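Local coordinates for uncharacterized protein (Bacteroides eggerthii DSM 20697, PDB 4ECO), which is of unknown function but carries leucine-rich repeats and so probably acts by binding other proteins, at residues A[84-89]-A[99-104]. Residues are numbered along the deposited sequence; the frame is centred on the assembly and turned at random.
Sequences TGLSLE and DAIGQL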
ATOM      1  N   THR A  84     -17.455 -27.997  -2.158  1.00 48.59           N
ATOM      2  CA  THR A  84     -16.076 -27.756  -1.735  1.00 47.46           C
ATOM      3  C   THR A  84     -15.821 -26.251  -1.554  1.00 49.20           C
ATOM      4  O   THR A  84     -14.829 -25.869  -0.927  1.00 47.86           O
ATOM      5  CB  THR A  84     -15.067 -28.391  -2.711  1.00 51.95           C
ATOM      6  OG1 THR A  84     -15.084 -27.733  -3.980  1.00 45.88           O
ATOM      7  CG2 THR A  84     -15.274 -29.883  -2.870  1.00 51.26           C
ATOM      8  N   GLY A  85     -16.746 -25.420  -2.023  1.00 44.36           N
ATOM      9  CA  GLY A  85     -16.638 -23.971  -1.903  1.00 41.82           C
ATOM     10  C   GLY A  85     -17.984 -23.306  -1.876  1.00 44.93           C
ATOM     11  O   GLY A  85     -18.918 -23.758  -2.532  1.00 45.98           O
ATOM     12  N   LEU A  86     -18.106 -22.255  -1.097  1.00 41.15           N
ATOM     13  CA  LEU A  86     -19.377 -21.553  -0.940  1.00 40.30           C
ATOM     14  C   LEU A  86     -19.104 -20.083  -0.665  1.00 44.50           C
ATOM     15  O   LEU A  86     -18.449 -19.735   0.331  1.00 44.51           O
ATOM     16  CB  LEU A  86     -20.216 -22.212   0.192  1.00 40.48           C
ATOM     17  CG  LEU A  86     -21.377 -21.443   0.833  1.00 44.83           C
ATOM     18  CD1 LEU A  86     -22.334 -20.931  -0.189  1.00 44.92           C
ATOM     19  CD2 LEU A  86     -22.146 -22.326   1.787  1.00 48.36           C
ATOM     20  N   SER A  87     -19.609 -19.219  -1.561  1.00 39.59           N
ATOM     21  CA  SER A  87     -19.418 -17.778  -1.414  1.00 37.95           C
ATOM     22  C   SER A  87     -20.743 -17.028  -1.502  1.00 42.54           C
ATOM     23  O   SER A  87     -21.495 -17.179  -2.474  1.00 43.83           O
ATOM     24  CB  SER A  87     -18.454 -17.251  -2.466  1.00 37.64           C
ATOM     25  OG  SER A  87     -18.312 -15.848  -2.353  1.00 37.48           O
ATOM     26  N   LEU A  88     -21.022 -16.207  -0.488  1.00 35.34           N
ATOM     27  CA  LEU A  88     -22.229 -15.403  -0.483  1.00 33.84           C
ATOM     28  C   LEU A  88     -21.948 -14.021  -0.983  1.00 38.61           C
ATOM     29  O   LEU A  88     -22.860 -13.173  -0.965  1.00 39.73           O
ATOM     30  CB  LEU A  88     -22.820 -15.311   0.917  1.00 34.10           C
ATOM     31  CG  LEU A  88     -23.230 -16.582   1.610  1.00 38.60           C
ATOM     32  CD1 LEU A  88     -23.645 -16.263   3.008  1.00 38.19           C
ATOM     33  CD2 LEU A  88     -24.303 -17.337   0.827  1.00 36.98           C
ATOM     34  N   GLU A  89     -20.683 -13.766  -1.410  1.00 34.57           N
ATOM     35  CA  GLU A  89     -20.238 -12.455  -1.886  1.00 34.94           C
ATOM     36  C   GLU A  89     -21.226 -11.829  -2.885  1.00 39.18           C
ATOM     37  O   GLU A  89     -21.634 -12.503  -3.836  1.00 38.88           O
ATOM     38  CB  GLU A  89     -18.862 -12.556  -2.558  1.00 36.34           C
ATOM     39  CG  GLU A  89     -17.672 -12.632  -1.623  1.00 39.81           C
ATOM     40  CD  GLU A  89     -16.399 -12.874  -2.401  1.00 54.80           C
ATOM     41  OE1 GLU A  89     -16.352 -13.854  -3.187  1.00 41.00           O
ATOM     42  OE2 GLU A  89     -15.461 -12.058  -2.256  1.00 50.70           O
ATOM     43  N   ASP A  99     -27.135 -24.054  11.574  1.00 44.45           N
ATOM     44  CA  ASP A  99     -26.284 -25.166  11.986  1.00 45.28           C
ATOM     45  C   ASP A  99     -26.096 -26.168  10.857  1.00 48.88           C
ATOM     46  O   ASP A  99     -25.194 -27.004  10.935  1.00 50.41           O
ATOM     47  CB  ASP A  99     -26.882 -25.860  13.230  1.00 49.09           C
ATOM     48  CG  ASP A  99     -27.204 -24.893  14.354  1.00 60.65           C
ATOM     49  OD1 ASP A  99     -26.307 -24.111  14.749  1.00 59.92           O
ATOM     50  OD2 ASP A  99     -28.363 -24.858  14.779  1.00 68.44           O
ATOM     51  N   ALA A 100     -26.922 -26.058   9.799  1.00 44.38           N
ATOM     52  CA  ALA A 100     -26.891 -26.891   8.592  1.00 44.81           C
ATOM     53  C   ALA A 100     -25.530 -26.772   7.854  1.00 50.08           C
ATOM     54  O   ALA A 100     -25.144 -27.691   7.122  1.00 51.22           O
ATOM     55  CB  ALA A 100     -28.032 -26.495   7.655  1.00 44.60           C
ATOM     56  N   ILE A 101     -24.793 -25.666   8.095  1.00 43.93           N
ATOM     57  CA  ILE A 101     -23.499 -25.372   7.488  1.00 41.83           C
ATOM     58  C   ILE A 101     -22.501 -26.521   7.783  1.00 46.86           C
ATOM     59  O   ILE A 101     -21.732 -26.881   6.885  1.00 46.49           O
ATOM     60  CB  ILE A 101     -22.968 -23.969   7.940  1.00 42.55           C
ATOM     61  CG1 ILE A 101     -21.742 -23.497   7.141  1.00 41.36           C
ATOM     62  CG2 ILE A 101     -22.757 -23.824   9.439  1.00 42.17           C
ATOM     63  CD1 ILE A 101     -22.076 -22.593   5.991  1.00 40.90           C
ATOM     64  N   GLY A 102     -22.606 -27.129   8.976  1.00 44.39           N
ATOM     65  CA  GLY A 102     -21.763 -28.230   9.450  1.00 45.15           C
ATOM     66  C   GLY A 102     -21.823 -29.519   8.644  1.00 49.67           C
ATOM     67  O   GLY A 102     -20.958 -30.379   8.791  1.00 49.07           O
ATOM     68  N   GLN A 103     -22.823 -29.649   7.768  1.00 47.00           N
ATOM     69  CA  GLN A 103     -23.013 -30.791   6.875  1.00 47.96           C
ATOM     70  C   GLN A 103     -21.959 -30.794   5.755  1.00 52.67           C
ATOM     71  O   GLN A 103     -21.486 -31.865   5.348  1.00 54.88           O
ATOM     72  CB  GLN A 103     -24.451 -30.759   6.281  1.00 48.87           C
ATOM     73  CG  GLN A 103     -24.768 -31.793   5.195  1.00 56.69           C
ATOM     74  CD  GLN A 103     -24.370 -33.212   5.524  1.00 69.31           C
ATOM     75  OE1 GLN A 103     -24.578 -33.724   6.638  1.00 63.61           O
ATOM     76  NE2 GLN A 103     -23.781 -33.867   4.544  1.00 56.91           N
ATOM     77  N   LEU A 104     -21.603 -29.594   5.269  1.00 46.64           N
ATOM     78  CA  LEU A 104     -20.684 -29.360   4.161  1.00 45.51           C
ATOM     79  C   LEU A 104     -19.258 -29.578   4.606  1.00 50.09           C
ATOM     80  O   LEU A 104     -18.465 -28.639   4.596  1.00 48.59           O
ATOM     81  CB  LEU A 104     -20.868 -27.914   3.632  1.00 43.75           C
ATOM     82  CG  LEU A 104     -22.278 -27.430   3.315  1.00 45.55           C
ATOM     83  CD1 LEU A 104     -22.227 -26.060   2.714  1.00 43.98           C
ATOM     84  CD2 LEU A 104     -22.978 -28.366   2.373  1.00 45.67           C
TER
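Leu-86 meets Leu-104 and Ile-101 through methyl groups alone, in the buried interior of the leucine-rich-repeat solenoid. One branch of Leu-86 does the touching: its CD2 lies 3.8 Å from CD1 of Leu-104 and 4.2 Å from CD1 of Ile-101, the far end of the longer isoleucine branch. The leucine side chains cross at about a right angle and share a single methyl pair. With CG of Leu-86 anti to the backbone N (chi1 162°), the side chain reaches from the strand into the core. An inward-facing strand leucine packed on apolar residues of the 3-10 segment that follows is a common way for leucine-rich repeats to fill their core.

Polar bonds also form within each segment. The 3-10 segment 99-103 is built on i to i+3 backbone bonds; the last, Leu-104 N to Ile-101 O (3.2 Å), links the two residues that meet Leu-86. At the strand end, Ser-87 OG accepts from Glu-89 N at 3.3 Å, an ST turn, and donates to Glu-89 OE1 (2.9 Å), meeting the carboxylate on its anti side.

Strand 83-87 pairs antiparallel with 75-77, where Thr-84 and Gly-85 both face Ser-76 in a classic beta bulge, and parallel with 109-111, whose Leu-110 touches both Leu-86 and Ile-101. Trp-60 also packs on Leu-86, while helix 27-41 sets Ile-38 against Ile-101 and Ala-34 against Leu-104.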